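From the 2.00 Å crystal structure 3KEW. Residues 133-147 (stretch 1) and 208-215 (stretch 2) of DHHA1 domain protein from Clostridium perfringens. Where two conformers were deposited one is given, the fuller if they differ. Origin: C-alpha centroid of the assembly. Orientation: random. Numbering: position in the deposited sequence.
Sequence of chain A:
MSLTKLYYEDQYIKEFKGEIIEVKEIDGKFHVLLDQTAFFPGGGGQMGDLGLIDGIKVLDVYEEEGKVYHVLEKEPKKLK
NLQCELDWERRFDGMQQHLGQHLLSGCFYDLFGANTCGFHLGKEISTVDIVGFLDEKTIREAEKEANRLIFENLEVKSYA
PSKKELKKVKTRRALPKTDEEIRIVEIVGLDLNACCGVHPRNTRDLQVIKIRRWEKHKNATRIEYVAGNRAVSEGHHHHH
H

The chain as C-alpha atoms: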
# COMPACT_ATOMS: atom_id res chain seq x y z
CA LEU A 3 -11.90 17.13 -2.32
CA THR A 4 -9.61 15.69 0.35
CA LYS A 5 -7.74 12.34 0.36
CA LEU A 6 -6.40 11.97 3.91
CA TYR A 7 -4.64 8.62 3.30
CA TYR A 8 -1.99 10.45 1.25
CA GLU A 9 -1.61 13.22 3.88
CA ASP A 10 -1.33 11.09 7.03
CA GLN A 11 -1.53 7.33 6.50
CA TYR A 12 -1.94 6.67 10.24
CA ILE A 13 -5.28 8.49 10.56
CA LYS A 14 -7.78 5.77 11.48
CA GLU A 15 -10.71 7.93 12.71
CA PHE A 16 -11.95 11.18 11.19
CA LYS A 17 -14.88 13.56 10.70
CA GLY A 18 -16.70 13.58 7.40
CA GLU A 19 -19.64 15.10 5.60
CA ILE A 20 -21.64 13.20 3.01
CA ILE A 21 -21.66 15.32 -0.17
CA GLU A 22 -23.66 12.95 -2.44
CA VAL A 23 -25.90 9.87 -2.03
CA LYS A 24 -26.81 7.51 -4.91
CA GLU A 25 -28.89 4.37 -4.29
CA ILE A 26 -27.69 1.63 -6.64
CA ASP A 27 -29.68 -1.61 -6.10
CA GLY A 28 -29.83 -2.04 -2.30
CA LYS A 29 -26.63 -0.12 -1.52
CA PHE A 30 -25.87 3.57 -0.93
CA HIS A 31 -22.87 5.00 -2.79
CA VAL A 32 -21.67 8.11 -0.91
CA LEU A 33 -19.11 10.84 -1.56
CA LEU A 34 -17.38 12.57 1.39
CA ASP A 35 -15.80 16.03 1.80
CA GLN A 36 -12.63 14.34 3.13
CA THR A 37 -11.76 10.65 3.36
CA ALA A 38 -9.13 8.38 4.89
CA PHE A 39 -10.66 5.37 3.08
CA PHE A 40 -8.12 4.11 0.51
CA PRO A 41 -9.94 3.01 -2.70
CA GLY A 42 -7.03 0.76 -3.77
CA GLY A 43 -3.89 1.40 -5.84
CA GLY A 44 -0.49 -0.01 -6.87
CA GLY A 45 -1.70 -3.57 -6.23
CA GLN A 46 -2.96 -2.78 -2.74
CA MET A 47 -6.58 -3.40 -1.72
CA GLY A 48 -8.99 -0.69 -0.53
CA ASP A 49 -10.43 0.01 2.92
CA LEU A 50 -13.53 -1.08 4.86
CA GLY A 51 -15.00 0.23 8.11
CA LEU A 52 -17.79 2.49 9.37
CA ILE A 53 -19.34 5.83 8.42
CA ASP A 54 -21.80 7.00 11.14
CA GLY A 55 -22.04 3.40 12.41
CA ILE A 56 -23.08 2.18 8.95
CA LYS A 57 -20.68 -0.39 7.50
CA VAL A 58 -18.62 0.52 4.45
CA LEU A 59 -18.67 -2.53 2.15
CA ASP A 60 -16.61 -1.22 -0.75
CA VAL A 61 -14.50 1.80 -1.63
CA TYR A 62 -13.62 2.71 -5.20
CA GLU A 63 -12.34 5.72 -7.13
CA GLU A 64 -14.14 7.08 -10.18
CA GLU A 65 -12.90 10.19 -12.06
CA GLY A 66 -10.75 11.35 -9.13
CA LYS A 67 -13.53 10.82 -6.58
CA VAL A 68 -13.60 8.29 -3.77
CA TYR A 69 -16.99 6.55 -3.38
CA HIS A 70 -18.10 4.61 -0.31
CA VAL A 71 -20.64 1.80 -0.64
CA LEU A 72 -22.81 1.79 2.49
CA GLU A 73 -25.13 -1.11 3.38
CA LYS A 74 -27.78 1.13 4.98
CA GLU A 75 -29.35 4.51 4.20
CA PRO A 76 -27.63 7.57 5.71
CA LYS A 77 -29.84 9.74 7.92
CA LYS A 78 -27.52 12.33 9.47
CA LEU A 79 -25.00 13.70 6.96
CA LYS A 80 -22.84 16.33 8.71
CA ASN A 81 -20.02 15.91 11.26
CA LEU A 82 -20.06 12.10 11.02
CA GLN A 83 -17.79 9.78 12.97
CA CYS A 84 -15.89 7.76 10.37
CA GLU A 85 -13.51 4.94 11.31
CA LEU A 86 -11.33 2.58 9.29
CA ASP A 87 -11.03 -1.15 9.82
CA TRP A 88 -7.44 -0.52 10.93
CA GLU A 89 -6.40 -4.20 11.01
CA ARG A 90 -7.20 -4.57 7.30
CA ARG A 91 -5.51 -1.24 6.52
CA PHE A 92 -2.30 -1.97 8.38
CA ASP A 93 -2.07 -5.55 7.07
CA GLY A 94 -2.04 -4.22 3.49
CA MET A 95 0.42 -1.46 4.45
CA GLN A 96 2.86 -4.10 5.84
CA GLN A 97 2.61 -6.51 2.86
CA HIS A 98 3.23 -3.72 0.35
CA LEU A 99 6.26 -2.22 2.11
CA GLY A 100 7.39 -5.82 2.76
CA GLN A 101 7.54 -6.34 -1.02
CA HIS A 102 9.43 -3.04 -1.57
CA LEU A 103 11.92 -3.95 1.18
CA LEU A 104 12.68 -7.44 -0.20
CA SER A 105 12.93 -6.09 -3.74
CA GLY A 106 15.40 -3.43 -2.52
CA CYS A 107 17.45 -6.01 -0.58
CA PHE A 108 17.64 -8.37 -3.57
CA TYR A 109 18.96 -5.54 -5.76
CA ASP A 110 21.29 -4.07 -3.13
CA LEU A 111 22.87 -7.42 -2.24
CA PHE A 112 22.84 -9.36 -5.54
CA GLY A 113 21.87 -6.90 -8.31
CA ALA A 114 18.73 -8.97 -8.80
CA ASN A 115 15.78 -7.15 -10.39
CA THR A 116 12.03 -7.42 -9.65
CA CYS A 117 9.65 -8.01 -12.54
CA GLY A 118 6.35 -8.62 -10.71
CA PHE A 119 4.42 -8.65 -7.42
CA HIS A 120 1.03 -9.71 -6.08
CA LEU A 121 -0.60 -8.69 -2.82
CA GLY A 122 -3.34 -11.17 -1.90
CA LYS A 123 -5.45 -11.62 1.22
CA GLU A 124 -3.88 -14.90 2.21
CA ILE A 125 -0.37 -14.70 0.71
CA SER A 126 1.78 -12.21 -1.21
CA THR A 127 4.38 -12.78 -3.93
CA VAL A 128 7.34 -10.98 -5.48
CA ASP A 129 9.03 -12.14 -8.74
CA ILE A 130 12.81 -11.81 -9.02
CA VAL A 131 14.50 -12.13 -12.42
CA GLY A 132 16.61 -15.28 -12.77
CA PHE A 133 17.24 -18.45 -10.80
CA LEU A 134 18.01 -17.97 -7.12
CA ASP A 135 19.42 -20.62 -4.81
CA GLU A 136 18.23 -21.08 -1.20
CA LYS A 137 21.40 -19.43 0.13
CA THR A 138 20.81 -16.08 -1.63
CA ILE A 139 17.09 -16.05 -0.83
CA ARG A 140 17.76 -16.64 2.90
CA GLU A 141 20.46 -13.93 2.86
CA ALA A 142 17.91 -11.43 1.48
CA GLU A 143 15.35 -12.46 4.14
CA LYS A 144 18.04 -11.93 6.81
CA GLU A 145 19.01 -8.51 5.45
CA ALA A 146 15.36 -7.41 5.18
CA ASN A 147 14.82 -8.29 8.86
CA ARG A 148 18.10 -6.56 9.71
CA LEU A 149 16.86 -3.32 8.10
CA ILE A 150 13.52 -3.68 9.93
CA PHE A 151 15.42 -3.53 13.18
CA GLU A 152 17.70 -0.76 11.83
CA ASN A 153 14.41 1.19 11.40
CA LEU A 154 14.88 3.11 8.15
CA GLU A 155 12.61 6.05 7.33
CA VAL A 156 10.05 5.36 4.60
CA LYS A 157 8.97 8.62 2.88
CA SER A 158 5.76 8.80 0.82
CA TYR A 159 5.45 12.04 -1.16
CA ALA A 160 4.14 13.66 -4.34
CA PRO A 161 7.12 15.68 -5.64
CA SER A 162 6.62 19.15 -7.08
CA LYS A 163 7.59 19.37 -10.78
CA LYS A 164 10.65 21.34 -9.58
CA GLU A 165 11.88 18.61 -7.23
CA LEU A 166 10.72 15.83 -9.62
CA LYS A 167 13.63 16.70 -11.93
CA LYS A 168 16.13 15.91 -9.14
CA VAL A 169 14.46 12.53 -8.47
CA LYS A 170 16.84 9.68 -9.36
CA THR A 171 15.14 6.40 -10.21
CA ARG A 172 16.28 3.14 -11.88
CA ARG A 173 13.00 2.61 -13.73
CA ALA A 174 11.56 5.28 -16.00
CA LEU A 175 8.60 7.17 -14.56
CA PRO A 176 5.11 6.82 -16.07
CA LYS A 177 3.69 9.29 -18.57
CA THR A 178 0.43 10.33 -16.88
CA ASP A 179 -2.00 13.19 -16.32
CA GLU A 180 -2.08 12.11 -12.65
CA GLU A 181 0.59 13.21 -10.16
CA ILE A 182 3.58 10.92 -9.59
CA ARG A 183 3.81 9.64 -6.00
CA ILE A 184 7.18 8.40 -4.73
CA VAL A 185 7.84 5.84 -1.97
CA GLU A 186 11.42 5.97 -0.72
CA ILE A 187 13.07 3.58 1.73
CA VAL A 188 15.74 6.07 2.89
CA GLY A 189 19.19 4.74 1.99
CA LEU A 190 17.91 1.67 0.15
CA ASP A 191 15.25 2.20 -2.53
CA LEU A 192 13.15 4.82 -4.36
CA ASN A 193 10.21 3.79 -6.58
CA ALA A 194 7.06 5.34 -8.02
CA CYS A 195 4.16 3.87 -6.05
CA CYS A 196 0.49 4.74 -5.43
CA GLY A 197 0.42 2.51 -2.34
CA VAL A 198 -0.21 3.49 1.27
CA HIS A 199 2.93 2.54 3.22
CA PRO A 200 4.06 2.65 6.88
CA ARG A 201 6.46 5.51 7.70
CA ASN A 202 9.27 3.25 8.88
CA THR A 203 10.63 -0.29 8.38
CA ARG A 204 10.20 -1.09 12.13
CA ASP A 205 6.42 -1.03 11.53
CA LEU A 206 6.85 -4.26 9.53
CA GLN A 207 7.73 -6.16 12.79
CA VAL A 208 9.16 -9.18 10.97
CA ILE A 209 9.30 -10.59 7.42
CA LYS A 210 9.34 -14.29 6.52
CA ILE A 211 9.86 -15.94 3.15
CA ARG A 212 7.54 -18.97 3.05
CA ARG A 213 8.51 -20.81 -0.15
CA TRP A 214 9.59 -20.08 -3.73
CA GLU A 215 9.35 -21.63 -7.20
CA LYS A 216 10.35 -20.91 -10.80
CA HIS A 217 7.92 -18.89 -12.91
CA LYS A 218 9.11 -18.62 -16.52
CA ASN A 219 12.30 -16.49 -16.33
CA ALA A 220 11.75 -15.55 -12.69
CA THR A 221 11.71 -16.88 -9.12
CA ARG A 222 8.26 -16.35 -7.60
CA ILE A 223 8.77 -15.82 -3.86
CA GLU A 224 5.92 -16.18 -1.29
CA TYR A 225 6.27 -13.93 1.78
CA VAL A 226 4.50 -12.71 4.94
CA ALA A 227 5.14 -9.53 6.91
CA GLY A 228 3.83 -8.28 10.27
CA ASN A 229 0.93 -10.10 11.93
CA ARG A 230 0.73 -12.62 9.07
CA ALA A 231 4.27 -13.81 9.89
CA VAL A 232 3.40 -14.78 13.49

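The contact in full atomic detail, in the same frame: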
# COMPACT_ATOMS: atom_id res chain seq x y z
N PHE A 133 17.23 -17.39 -11.79
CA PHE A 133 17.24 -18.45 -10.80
C PHE A 133 17.94 -17.94 -9.54
O PHE A 133 18.95 -17.23 -9.62
CB PHE A 133 17.96 -19.70 -11.34
CG PHE A 133 18.29 -20.74 -10.29
CD1 PHE A 133 17.30 -21.62 -9.82
CD2 PHE A 133 19.58 -20.85 -9.76
CE1 PHE A 133 17.60 -22.59 -8.85
CE2 PHE A 133 19.89 -21.81 -8.79
CZ PHE A 133 18.89 -22.68 -8.33
N LEU A 134 17.39 -18.29 -8.39
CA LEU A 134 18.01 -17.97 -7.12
C LEU A 134 18.10 -19.24 -6.30
O LEU A 134 17.13 -20.00 -6.19
CB LEU A 134 17.19 -16.93 -6.36
CG LEU A 134 16.95 -15.54 -6.94
CD1 LEU A 134 15.87 -14.87 -6.12
CD2 LEU A 134 18.22 -14.73 -6.93
N ASP A 135 19.27 -19.49 -5.72
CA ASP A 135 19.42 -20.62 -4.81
C ASP A 135 18.90 -20.25 -3.42
O ASP A 135 18.67 -19.07 -3.12
CB ASP A 135 20.87 -21.13 -4.79
CG ASP A 135 21.89 -20.03 -4.52
OD1 ASP A 135 21.68 -19.20 -3.62
OD2 ASP A 135 22.92 -20.01 -5.22
N GLU A 136 18.73 -21.26 -2.57
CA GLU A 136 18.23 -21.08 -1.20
C GLU A 136 19.12 -20.15 -0.38
O GLU A 136 18.62 -19.31 0.38
CB GLU A 136 18.08 -22.44 -0.51
CG GLU A 136 17.55 -22.36 0.91
CD GLU A 136 17.46 -23.72 1.59
OE1 GLU A 136 17.51 -24.75 0.89
OE2 GLU A 136 17.32 -23.73 2.83
N LYS A 137 20.44 -20.27 -0.56
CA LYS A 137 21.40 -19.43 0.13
C LYS A 137 21.14 -17.94 -0.06
O LYS A 137 21.08 -17.20 0.92
CB LYS A 137 22.84 -19.79 -0.30
CG LYS A 137 23.91 -18.87 0.28
CD LYS A 137 25.30 -19.28 -0.17
CE LYS A 137 26.29 -18.14 0.04
NZ LYS A 137 27.70 -18.61 0.09
N THR A 138 20.97 -17.51 -1.31
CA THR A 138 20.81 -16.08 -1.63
C THR A 138 19.46 -15.55 -1.16
O THR A 138 19.37 -14.42 -0.69
CB THR A 138 20.96 -15.81 -3.15
OG1 THR A 138 20.14 -16.72 -3.88
CG2 THR A 138 22.42 -15.98 -3.59
N ILE A 139 18.43 -16.38 -1.29
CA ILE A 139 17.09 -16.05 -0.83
C ILE A 139 17.08 -15.83 0.69
O ILE A 139 16.59 -14.78 1.16
CB ILE A 139 16.08 -17.12 -1.29
CG1 ILE A 139 15.87 -17.01 -2.80
CG2 ILE A 139 14.74 -16.99 -0.53
CD1 ILE A 139 14.98 -18.06 -3.40
N ARG A 140 17.67 -16.76 1.44
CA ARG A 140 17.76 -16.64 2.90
C ARG A 140 18.63 -15.47 3.36
O ARG A 140 18.38 -14.89 4.40
CB ARG A 140 18.20 -17.95 3.57
CG ARG A 140 17.20 -19.11 3.42
CD ARG A 140 15.87 -18.81 4.05
NE ARG A 140 14.90 -19.85 3.75
CZ ARG A 140 13.59 -19.75 3.97
NH1 ARG A 140 13.07 -18.64 4.48
NH2 ARG A 140 12.78 -20.77 3.67
N GLU A 141 19.65 -15.12 2.57
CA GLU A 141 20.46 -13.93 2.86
C GLU A 141 19.67 -12.62 2.67
O GLU A 141 19.90 -11.64 3.39
CB GLU A 141 21.73 -13.91 2.01
CG GLU A 141 22.83 -14.82 2.54
CD GLU A 141 24.00 -14.98 1.58
OE1 GLU A 141 23.99 -14.37 0.48
OE2 GLU A 141 24.95 -15.71 1.93
N ALA A 142 18.75 -12.61 1.70
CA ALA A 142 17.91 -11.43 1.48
C ALA A 142 16.86 -11.27 2.58
O ALA A 142 16.64 -10.16 3.06
CB ALA A 142 17.26 -11.49 0.09
N GLU A 143 16.24 -12.39 2.97
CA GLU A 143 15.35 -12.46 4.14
C GLU A 143 16.01 -11.94 5.42
O GLU A 143 15.41 -11.16 6.17
CB GLU A 143 14.88 -13.90 4.34
CG GLU A 143 13.82 -14.08 5.44
CD GLU A 143 13.51 -15.54 5.76
OE1 GLU A 143 12.33 -15.87 5.95
OE2 GLU A 143 14.45 -16.35 5.82
N LYS A 144 17.26 -12.35 5.65
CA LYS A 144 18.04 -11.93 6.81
C LYS A 144 18.29 -10.42 6.79
O LYS A 144 18.08 -9.73 7.80
CB LYS A 144 19.37 -12.68 6.85
CG LYS A 144 20.04 -12.75 8.21
CD LYS A 144 21.31 -13.60 8.14
CE LYS A 144 21.95 -13.77 9.51
NZ LYS A 144 23.24 -14.51 9.42
N GLU A 145 18.72 -9.93 5.63
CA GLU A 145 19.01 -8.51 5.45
C GLU A 145 17.75 -7.63 5.58
O GLU A 145 17.80 -6.55 6.17
CB GLU A 145 19.72 -8.28 4.11
CG GLU A 145 20.02 -6.83 3.76
CD GLU A 145 21.25 -6.26 4.44
OE1 GLU A 145 21.88 -6.95 5.27
OE2 GLU A 145 21.62 -5.11 4.12
N ALA A 146 16.63 -8.13 5.06
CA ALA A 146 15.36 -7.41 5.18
C ALA A 146 15.00 -7.22 6.66
O ALA A 146 14.71 -6.10 7.09
CB ALA A 146 14.25 -8.15 4.45
N ASN A 147 15.07 -8.31 7.42
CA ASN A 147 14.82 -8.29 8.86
C ASN A 147 15.83 -7.45 9.62
O ASN A 147 15.48 -6.81 10.61
CB ASN A 147 14.78 -9.70 9.41
CG ASN A 147 13.45 -10.36 9.17
OD1 ASN A 147 12.43 -9.92 9.70
ND2 ASN A 147 13.44 -11.42 8.36
N VAL A 208 8.38 -8.05 11.44
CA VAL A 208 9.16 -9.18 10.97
C VAL A 208 8.71 -9.55 9.55
O VAL A 208 7.55 -9.32 9.17
CB VAL A 208 9.06 -10.39 11.98
CG1 VAL A 208 7.64 -10.96 12.01
CG2 VAL A 208 10.10 -11.47 11.70
N ILE A 209 9.62 -10.08 8.75
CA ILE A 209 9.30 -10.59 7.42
C ILE A 209 9.84 -12.02 7.23
O ILE A 209 11.01 -12.32 7.53
CB ILE A 209 9.77 -9.60 6.30
CG1 ILE A 209 9.30 -10.03 4.92
CG2 ILE A 209 11.28 -9.42 6.31
CD1 ILE A 209 9.09 -8.85 4.01
N LYS A 210 8.97 -12.91 6.76
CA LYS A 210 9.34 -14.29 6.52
C LYS A 210 9.05 -14.70 5.09
O LYS A 210 7.94 -14.51 4.59
CB LYS A 210 8.58 -15.20 7.49
CG LYS A 210 9.10 -15.17 8.92
CD LYS A 210 8.31 -16.11 9.81
CE LYS A 210 8.87 -16.15 11.22
NZ LYS A 210 8.41 -14.99 12.03
N ILE A 211 10.06 -15.28 4.43
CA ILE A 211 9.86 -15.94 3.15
C ILE A 211 9.39 -17.38 3.41
O ILE A 211 10.04 -18.15 4.12
CB ILE A 211 11.14 -15.87 2.28
CG1 ILE A 211 11.34 -14.44 1.80
CG2 ILE A 211 11.07 -16.88 1.11
CD1 ILE A 211 12.65 -14.17 1.05
N ARG A 212 8.24 -17.71 2.83
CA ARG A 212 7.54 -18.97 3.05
C ARG A 212 8.08 -20.10 2.18
O ARG A 212 8.42 -21.18 2.68
CB ARG A 212 6.06 -18.78 2.71
CG ARG A 212 5.21 -18.22 3.83
CD ARG A 212 4.68 -19.34 4.69
NE ARG A 212 3.73 -18.87 5.69
CZ ARG A 212 2.41 -18.82 5.52
NH1 ARG A 212 1.87 -19.21 4.37
NH2 ARG A 212 1.64 -18.38 6.50
N ARG A 213 8.14 -19.84 0.88
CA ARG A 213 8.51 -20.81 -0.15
C ARG A 213 8.75 -20.03 -1.44
O ARG A 213 8.39 -18.87 -1.52
CB ARG A 213 7.39 -21.83 -0.37
CG ARG A 213 6.03 -21.20 -0.63
CD ARG A 213 4.91 -22.21 -0.51
NE ARG A 213 4.63 -22.87 -1.78
CZ ARG A 213 5.05 -24.08 -2.13
NH1 ARG A 213 5.80 -24.80 -1.31
NH2 ARG A 213 4.73 -24.57 -3.32
N TRP A 214 9.34 -20.69 -2.43
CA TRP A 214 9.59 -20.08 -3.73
C TRP A 214 9.57 -21.15 -4.81
O TRP A 214 9.83 -22.33 -4.54
CB TRP A 214 10.92 -19.33 -3.74
CG TRP A 214 12.09 -20.18 -3.39
CD1 TRP A 214 12.89 -20.88 -4.26
CD2 TRP A 214 12.61 -20.43 -2.07
NE1 TRP A 214 13.87 -21.55 -3.56
CE2 TRP A 214 13.72 -21.29 -2.22
CE3 TRP A 214 12.25 -20.01 -0.78
CZ2 TRP A 214 14.48 -21.74 -1.13
CZ3 TRP A 214 13.00 -20.46 0.30
CH2 TRP A 214 14.10 -21.32 0.12
N GLU A 215 9.25 -20.74 -6.04
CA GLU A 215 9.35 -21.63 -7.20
C GLU A 215 9.66 -20.83 -8.47
O GLU A 215 9.56 -19.60 -8.47
CB GLU A 215 8.08 -22.48 -7.38
CG GLU A 215 6.80 -21.70 -7.57
CD GLU A 215 5.56 -22.58 -7.45
OE1 GLU A 215 4.62 -22.38 -8.24
OE2 GLU A 215 5.52 -23.47 -6.57

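Helix 136-147 runs nearly antiparallel to strand 209-215, and one row of its polar side chains reads the strand's backbone. Asn147, with chi1 at m, brings its amide to the backbone of Ile209 and pairs with it twice: Ile209 N donates to OD1 of Asn147 (3.0 Å), while Asn147 ND2 donates to Ile209 O (2.7 Å). An amide suits this place because it carries a donor and an acceptor side by side, matching the N-H and C=O of one residue.

One helical turn earlier, Glu143 is extended (chi1 and chi2 both t), which carries its carboxylate to the strand, where Glu143 OE1 accepts from Ile211 N at 2.8 Å. Glu143 OE2, the other oxygen, forms a salt bridge with Arg140 NH1 (3.0 Å). Arg140 folds through two m rotamers, so that Arg140 NH1 also donates to Ile211 O (3.1 Å); carboxylate and guanidinium together thus satisfy both backbone groups of Ile211. Trp214 CZ3 lies over one face of the guanidinium, 3.4 Å from Arg140 NH2.

Apolar contacts complement these polar ones. Ile139, m then t, sets CD1 3.4 Å from the centroid of the five-membered ring of Trp214, almost exactly on its normal, a CH-pi contact, while Ile139 CG2 meets Ile211 CD1 at 3.8 Å. Buried Ala146 points toward the strand and packs its methyl against it, with Ala146 CB 3.7 Å from Ile209 CG2.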